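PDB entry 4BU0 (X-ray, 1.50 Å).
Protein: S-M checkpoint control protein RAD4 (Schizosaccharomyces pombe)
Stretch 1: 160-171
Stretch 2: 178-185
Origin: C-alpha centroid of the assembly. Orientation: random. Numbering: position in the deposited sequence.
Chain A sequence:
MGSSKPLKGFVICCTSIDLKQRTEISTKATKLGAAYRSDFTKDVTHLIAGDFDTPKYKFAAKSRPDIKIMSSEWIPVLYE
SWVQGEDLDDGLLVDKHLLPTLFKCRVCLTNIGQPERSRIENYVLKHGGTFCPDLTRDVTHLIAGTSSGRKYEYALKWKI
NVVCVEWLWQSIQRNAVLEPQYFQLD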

ATOM      1  N   ILE A 160       1.596   9.950  14.763  1.00 11.02           N
ATOM      2  CA  ILE A 160       0.967   8.833  14.063  1.00 10.01           C
ATOM      3  C   ILE A 160      -0.400   9.291  13.565  1.00 11.61           C
ATOM      4  O   ILE A 160      -1.128   9.944  14.303  1.00 12.74           O
ATOM      5  N   ASN A 161      -0.742   8.930  12.312  1.00 10.53           N
ATOM      6  CA  ASN A 161      -2.050   9.259  11.741  1.00 10.17           C
ATOM      7  C   ASN A 161      -3.175   8.746  12.620  1.00 11.75           C
ATOM      8  O   ASN A 161      -3.154   7.558  12.990  1.00 10.96           O
ATOM      9  N   VAL A 162      -4.154   9.616  12.928  1.00  9.24           N
ATOM     10  CA  VAL A 162      -5.347   9.238  13.669  1.00  9.09           C
ATOM     11  C   VAL A 162      -6.486   9.459  12.721  1.00 10.45           C
ATOM     12  O   VAL A 162      -6.692  10.585  12.265  1.00 11.03           O
ATOM     13  N   VAL A 163      -7.181   8.376  12.363  1.00  6.97           N
ATOM     14  CA  VAL A 163      -8.264   8.471  11.390  1.00  7.00           C
ATOM     15  C   VAL A 163      -9.528   7.811  11.907  1.00  9.86           C
ATOM     16  O   VAL A 163      -9.485   6.963  12.811  1.00  8.87           O
ATOM     17  N   CYS A 164     -10.663   8.189  11.324  1.00  9.27           N
ATOM     18  CA  CYS A 164     -11.888   7.447  11.597  1.00 10.02           C
ATOM     19  C   CYS A 164     -11.932   6.209  10.684  1.00 10.09           C
ATOM     20  O   CYS A 164     -11.147   6.099   9.722  1.00  8.94           O
ATOM     21  N   VAL A 165     -12.827   5.270  11.006  1.00  8.30           N
ATOM     22  CA  VAL A 165     -12.851   4.000  10.303  1.00  7.46           C
ATOM     23  C   VAL A 165     -13.176   4.160   8.793  1.00  8.25           C
ATOM     24  O   VAL A 165     -12.853   3.284   8.000  1.00  7.99           O
ATOM     25  N   GLU A 166     -13.806   5.278   8.403  1.00  7.74           N
ATOM     26  CA  GLU A 166     -14.109   5.520   6.997  1.00  7.36           C
ATOM     27  C   GLU A 166     -12.835   5.513   6.148  1.00  8.56           C
ATOM     28  O   GLU A 166     -12.878   5.152   4.979  1.00  9.25           O
ATOM     29  N   TRP A 167     -11.678   5.824   6.759  1.00  5.97           N
ATOM     30  CA  TRP A 167     -10.413   5.706   6.029  1.00  6.00           C
ATOM     31  C   TRP A 167     -10.215   4.283   5.518  1.00  7.15           C
ATOM     32  O   TRP A 167      -9.780   4.063   4.388  1.00  6.92           O
ATOM     33  N   LEU A 168     -10.487   3.315   6.404  1.00  6.59           N
ATOM     34  CA  LEU A 168     -10.319   1.931   6.035  1.00  6.82           C
ATOM     35  C   LEU A 168     -11.300   1.508   4.955  1.00  8.88           C
ATOM     36  O   LEU A 168     -10.895   0.868   3.976  1.00  8.66           O
ATOM     37  N   TRP A 169     -12.556   1.869   5.120  1.00  7.32           N
ATOM     38  CA  TRP A 169     -13.531   1.450   4.146  1.00  7.36           C
ATOM     39  C   TRP A 169     -13.279   2.057   2.783  1.00  9.35           C
ATOM     40  O   TRP A 169     -13.360   1.375   1.826  1.00 10.14           O
ATOM     41  N   GLN A 170     -12.977   3.346   2.760  1.00  7.02           N
ATOM     42  CA  GLN A 170     -12.735   3.958   1.452  1.00  6.19           C
ATOM     43  C   GLN A 170     -11.419   3.471   0.827  1.00  8.67           C
ATOM     44  O   GLN A 170     -11.342   3.396  -0.400  1.00 10.06           O
ATOM     45  N   SER A 171     -10.372   3.178   1.647  1.00  6.46           N
ATOM     46  CA  SER A 171      -9.107   2.675   1.096  1.00  5.81           C
ATOM     47  C   SER A 171      -9.340   1.312   0.481  1.00  9.01           C
ATOM     48  O   SER A 171      -8.880   1.051  -0.633  1.00 10.18           O
ATOM     49  N   LEU A 178      -5.502   5.622   1.323  1.00  9.09           N
ATOM     50  CA  LEU A 178      -5.829   7.040   1.132  1.00  8.07           C
ATOM     51  C   LEU A 178      -5.180   7.880   2.218  1.00 11.66           C
ATOM     52  O   LEU A 178      -4.866   7.390   3.306  1.00  9.96           O
ATOM     53  N   GLU A 179      -4.981   9.168   1.933  1.00  9.61           N
ATOM     54  CA  GLU A 179      -4.304  10.075   2.853  1.00  9.77           C
ATOM     55  C   GLU A 179      -5.180  10.354   4.075  1.00  9.75           C
ATOM     56  O   GLU A 179      -6.418  10.411   3.982  1.00 10.23           O
ATOM     57  N   PRO A 180      -4.530  10.544   5.240  1.00  8.94           N
ATOM     58  CA  PRO A 180      -5.282  10.626   6.506  1.00  8.81           C
ATOM     59  C   PRO A 180      -6.039  11.927   6.748  1.00 11.89           C
ATOM     60  O   PRO A 180      -7.010  11.905   7.500  1.00 11.38           O
ATOM     61  N   GLN A 181      -5.597  13.046   6.153  1.00 11.06           N
ATOM     62  CA  GLN A 181      -6.234  14.342   6.444  1.00 11.60           C
ATOM     63  C   GLN A 181      -7.688  14.394   5.979  1.00 14.13           C
ATOM     64  O   GLN A 181      -8.443  15.261   6.431  1.00 14.51           O
ATOM     65  N   TYR A 182      -8.089  13.454   5.126  1.00 10.72           N
ATOM     66  CA  TYR A 182      -9.476  13.424   4.656  1.00  9.89           C
ATOM     67  C   TYR A 182     -10.402  12.649   5.595  1.00 12.26           C
ATOM     68  O   TYR A 182     -11.615  12.600   5.367  1.00 11.67           O
ATOM     69  N   PHE A 183      -9.829  12.026   6.632  1.00  8.93           N
ATOM     70  CA  PHE A 183     -10.577  11.158   7.528  1.00  8.32           C
ATOM     71  C   PHE A 183     -10.307  11.505   8.985  1.00 11.63           C
ATOM     72  O   PHE A 183     -10.152  10.627   9.828  1.00 12.36           O
ATOM     73  N   GLN A 184     -10.284  12.803   9.295  1.00 10.84           N
ATOM     74  CA  GLN A 184     -10.051  13.256  10.668  1.00 12.38           C
ATOM     75  C   GLN A 184     -11.291  13.070  11.517  1.00 16.50           C
ATOM     76  O   GLN A 184     -12.416  13.126  11.018  1.00 17.37           O
ATOM     77  N   LEU A 185     -11.093  12.884  12.819  1.00 14.77           N
ATOM     78  CA  LEU A 185     -12.206  12.764  13.753  1.00 18.94           C
ATOM     79  C   LEU A 185     -12.877  14.129  13.980  1.00 26.69           C
ATOM     80  O   LEU A 185     -12.227  15.157  13.772  1.00 24.35           O
TER

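Stretch 1 runs from a short strand through a turn into a helix, and stretch 2 lies against it as an irregular segment, the two burying 629 Å² between them. Ile-160 takes no part. Contact begins at Asn-161, whose CB points toward stretch 2; with chi1 in the m well, its OD1 comes 3.4 Å from CG of Pro-180, a van der Waals contact; the residue as a whole stays partly exposed, which a polar amide tolerates.

Val-162 (t) points sideways, and its CG1 lies 4.2 Å from CD1 of Leu-185. Its carbonyl does the polar work through two waters. Water 1 donates to Val-162 O (2.7 Å) and to Pro-180 O (2.8 Å), while water 2 donates to Val-162 O (2.8 Å) and accepts from Leu-185 N (3.0 Å), so water links backbone groups that do not meet directly. Val-163 (m) is buried, as suits a compact, branched apolar residue: CG1 packs 3.7 Å from CB of Pro-180, and its CB lies 4.1 Å from CB of Phe-183. Its CA also approaches Phe-183 O at 3.3 Å in a CA-H...O contact. The same carbonyl oxygen accepts the hydrogen bond from Cys-164 N, at 2.9 Å and 161°, which ties the residue just after the strand to stretch 2. The small side chain of Cys-164 (p) touches two neighbours, SG 4.1 Å from CB of Phe-183 and CB 4.1 Å from CD1 of Leu-185.

Val-165 points away, and the end of Glu-166 leads away too, although its CB stays 4.0 Å from CD1 of Phe-183. Trp-167 (t) meets that phenylalanine more intimately. Phe-183 (m), pointing toward stretch 1 and covered over 124 Å², offers a ring face to CA of Trp-167, which sits 3.7 Å from the ring centroid in a CH-pi contact. The indole edge also turns toward this face, with planes at 73°, and CB of Trp-167 lies 3.6 Å from CG of Phe-183. Tryptophan suits this buried site because its NE1 can still donate to Leu-178 O, at 2.8 Å and 138°.

Leu-168 and Trp-169 make no contact with stretch 2. Gln-170 (m) points toward stretch 2: its CB packs 3.7 Å from CD1 of Leu-178 (m, t), OE1 lies 3.6 Å from CZ at the edge of the Phe-183 ring, and NE2 donates to OE2 of Glu-166 at 2.9 Å. Finally, Ser-171 (m) uses one hydroxyl twice: OG donates to Trp-167 O (2.8 Å) and accepts from Leu-178 N (3.1 Å), joining the helix to the start of stretch 2.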

ATOM      1  CB  ILE A 160       0.849   7.617  14.993  1.00 11.64           C
ATOM      2  CG1 ILE A 160       2.248   7.051  15.340  1.00 12.58           C
ATOM      3  CG2 ILE A 160      -0.082   6.542  14.387  1.00 10.48           C
ATOM      4  CD1 ILE A 160       2.239   6.041  16.451  1.00 18.84           C
ATOM      5  CB  ASN A 161      -2.194   8.592  10.368  1.00  9.22           C
ATOM      6  CG  ASN A 161      -1.197   8.995   9.321  1.00 14.15           C
ATOM      7  OD1 ASN A 161      -0.719  10.146   9.303  1.00 13.22           O
ATOM      8  ND2 ASN A 161      -0.870   8.060   8.420  1.00 13.95           N
ATOM      9  CB  VAL A 162      -5.526  10.027  14.976  1.00 11.84           C
ATOM     10  CG1 VAL A 162      -6.779   9.535  15.713  1.00 12.65           C
ATOM     11  CG2 VAL A 162      -4.278   9.877  15.866  1.00 11.45           C
ATOM     12  CB  VAL A 163      -7.836   7.777  10.063  1.00  8.87           C
ATOM     13  CG1 VAL A 163      -6.689   8.521   9.382  1.00  8.49           C
ATOM     14  CG2 VAL A 163      -7.462   6.290  10.258  1.00  8.31           C
ATOM     15  CB  CYS A 164     -13.130   8.302  11.431  1.00 13.10           C
ATOM     16  SG  CYS A 164     -13.349   8.906   9.762  1.00 18.32           S
ATOM     17  CB  VAL A 165     -13.766   2.975  11.006  1.00 10.77           C
ATOM     18  CG1 VAL A 165     -15.241   3.375  10.900  1.00 11.36           C
ATOM     19  CG2 VAL A 165     -13.508   1.553  10.507  1.00 10.56           C
ATOM     20  CB  GLU A 166     -14.838   6.858   6.884  1.00  9.23           C
ATOM     21  CG  GLU A 166     -15.472   7.132   5.523  1.00 11.13           C
ATOM     22  CD  GLU A 166     -16.556   6.186   5.025  1.00 11.84           C
ATOM     23  OE1 GLU A 166     -17.065   5.347   5.802  1.00 12.16           O
ATOM     24  OE2 GLU A 166     -16.812   6.227   3.801  1.00 12.00           O
ATOM     25  CB  TRP A 167      -9.233   6.089   6.944  1.00  5.97           C
ATOM     26  CG  TRP A 167      -7.907   5.649   6.382  1.00  5.97           C
ATOM     27  CD1 TRP A 167      -7.172   6.284   5.417  1.00  7.67           C
ATOM     28  CD2 TRP A 167      -7.175   4.462   6.731  1.00  5.97           C
ATOM     29  NE1 TRP A 167      -6.051   5.540   5.108  1.00  7.61           N
ATOM     30  CE2 TRP A 167      -6.036   4.409   5.895  1.00  7.54           C
ATOM     31  CE3 TRP A 167      -7.385   3.433   7.671  1.00  7.33           C
ATOM     32  CZ2 TRP A 167      -5.117   3.352   5.954  1.00  7.60           C
ATOM     33  CZ3 TRP A 167      -6.472   2.391   7.740  1.00  7.40           C
ATOM     34  CH2 TRP A 167      -5.354   2.358   6.889  1.00  7.76           C
ATOM     35  CB  LEU A 168     -10.508   1.064   7.300  1.00  6.61           C
ATOM     36  CG  LEU A 168     -10.408  -0.460   7.073  1.00  8.12           C
ATOM     37  CD1 LEU A 168      -9.013  -0.865   6.595  1.00  9.23           C
ATOM     38  CD2 LEU A 168     -10.736  -1.208   8.378  1.00  9.45           C
ATOM     39  CB  TRP A 169     -14.952   1.721   4.631  1.00  7.91           C
ATOM     40  CG  TRP A 169     -15.297   1.187   6.004  1.00  9.29           C
ATOM     41  CD1 TRP A 169     -16.012   1.834   6.930  1.00 11.86           C
ATOM     42  CD2 TRP A 169     -14.967  -0.086   6.567  1.00 10.35           C
ATOM     43  NE1 TRP A 169     -16.134   1.069   8.051  1.00 12.42           N
ATOM     44  CE2 TRP A 169     -15.493  -0.110   7.840  1.00 13.07           C
ATOM     45  CE3 TRP A 169     -14.268  -1.191   6.125  1.00 12.86           C
ATOM     46  CZ2 TRP A 169     -15.336  -1.193   8.667  1.00 14.04           C
ATOM     47  CZ3 TRP A 169     -14.135  -2.245   6.965  1.00 15.41           C
ATOM     48  CH2 TRP A 169     -14.649  -2.219   8.203  1.00 15.25           C
ATOM     49  CB  GLN A 170     -12.773   5.488   1.549  1.00  6.85           C
ATOM     50  CG  GLN A 170     -14.211   5.966   1.762  1.00  7.48           C
ATOM     51  CD  GLN A 170     -14.370   7.453   1.471  1.00 10.27           C
ATOM     52  OE1 GLN A 170     -13.622   8.049   0.679  1.00 11.65           O
ATOM     53  NE2 GLN A 170     -15.352   8.069   2.130  1.00 10.16           N
ATOM     54  CB  SER A 171      -8.042   2.581   2.194  1.00  7.13           C
ATOM     55  OG  SER A 171      -7.638   3.873   2.627  1.00  8.73           O
ATOM     56  CB  LEU A 178      -7.343   7.261   1.112  1.00  8.39           C
ATOM     57  CG  LEU A 178      -8.059   6.444   0.035  1.00 10.51           C
ATOM     58  CD1 LEU A 178      -9.593   6.612   0.134  1.00 11.20           C
ATOM     59  CD2 LEU A 178      -7.563   6.798  -1.374  1.00 11.78           C
ATOM     60  CB  GLU A 179      -3.875  11.361   2.136  1.00 11.23           C
ATOM     61  CG  GLU A 179      -2.654  11.095   1.272  1.00 12.43           C
ATOM     62  CD  GLU A 179      -2.206  12.307   0.479  1.00 21.84           C
ATOM     63  OE1 GLU A 179      -1.859  13.333   1.113  1.00 24.72           O
ATOM     64  OE2 GLU A 179      -2.243  12.252  -0.773  1.00 16.53           O
ATOM     65  CB  PRO A 180      -4.174  10.476   7.572  1.00 11.25           C
ATOM     66  CG  PRO A 180      -2.942  11.090   6.897  1.00 13.52           C
ATOM     67  CD  PRO A 180      -3.069  10.538   5.476  1.00  9.84           C
ATOM     68  CB  GLN A 181      -5.433  15.511   5.845  1.00 13.73           C
ATOM     69  CG  GLN A 181      -5.327  15.517   4.324  1.00 16.06           C
ATOM     70  CD  GLN A 181      -4.147  14.739   3.772  1.00 15.23           C
ATOM     71  OE1 GLN A 181      -3.619  13.829   4.416  1.00 14.54           O
ATOM     72  NE2 GLN A 181      -3.683  15.119   2.572  1.00 16.91           N
ATOM     73  CB  TYR A 182      -9.533  12.824   3.252  1.00 10.90           C
ATOM     74  CG  TYR A 182      -8.656  13.591   2.295  1.00 12.92           C
ATOM     75  CD1 TYR A 182      -8.946  14.911   1.960  1.00 15.44           C
ATOM     76  CD2 TYR A 182      -7.483  13.034   1.801  1.00 13.82           C
ATOM     77  CE1 TYR A 182      -8.114  15.643   1.117  1.00 16.95           C
ATOM     78  CE2 TYR A 182      -6.656  13.743   0.933  1.00 14.40           C
ATOM     79  CZ  TYR A 182      -6.971  15.050   0.605  1.00 20.10           C
ATOM     80  OH  TYR A 182      -6.158  15.759  -0.237  1.00 21.25           O
ATOM     81  CB  PHE A 183     -10.217   9.673   7.244  1.00  8.35           C
ATOM     82  CG  PHE A 183     -10.495   9.292   5.808  1.00  7.97           C
ATOM     83  CD1 PHE A 183     -11.792   9.033   5.379  1.00  9.33           C
ATOM     84  CD2 PHE A 183      -9.469   9.281   4.865  1.00  9.03           C
ATOM     85  CE1 PHE A 183     -12.054   8.773   4.032  1.00  8.87           C
ATOM     86  CE2 PHE A 183      -9.732   8.986   3.530  1.00 10.34           C
ATOM     87  CZ  PHE A 183     -11.017   8.723   3.120  1.00  8.43           C
ATOM     88  CB  GLN A 184      -9.652  14.749  10.657  1.00 13.73           C
ATOM     89  CG  GLN A 184      -8.393  15.049   9.842  1.00 22.70           C
ATOM     90  CD  GLN A 184      -8.080  16.532   9.741  1.00 44.88           C
ATOM     91  OE1 GLN A 184      -7.880  17.221  10.744  1.00 42.58           O
ATOM     92  NE2 GLN A 184      -7.993  17.055   8.522  1.00 30.55           N
ATOM     93  CB  LEU A 185     -11.693  12.200  15.069  1.00 19.41           C
ATOM     94  CG  LEU A 185     -11.860  10.681  15.187  1.00 25.03           C
ATOM     95  CD1 LEU A 185     -10.787   9.933  14.403  1.00 25.13           C
ATOM     96  CD2 LEU A 185     -11.734  10.269  16.592  1.00 30.06           C
TER
HETATM   97  O   HOH W   1      -6.463  12.430  10.242  1.00 16.58           O
HETATM   98  O   HOH W   2      -8.186  12.634  13.494  1.00 18.61           O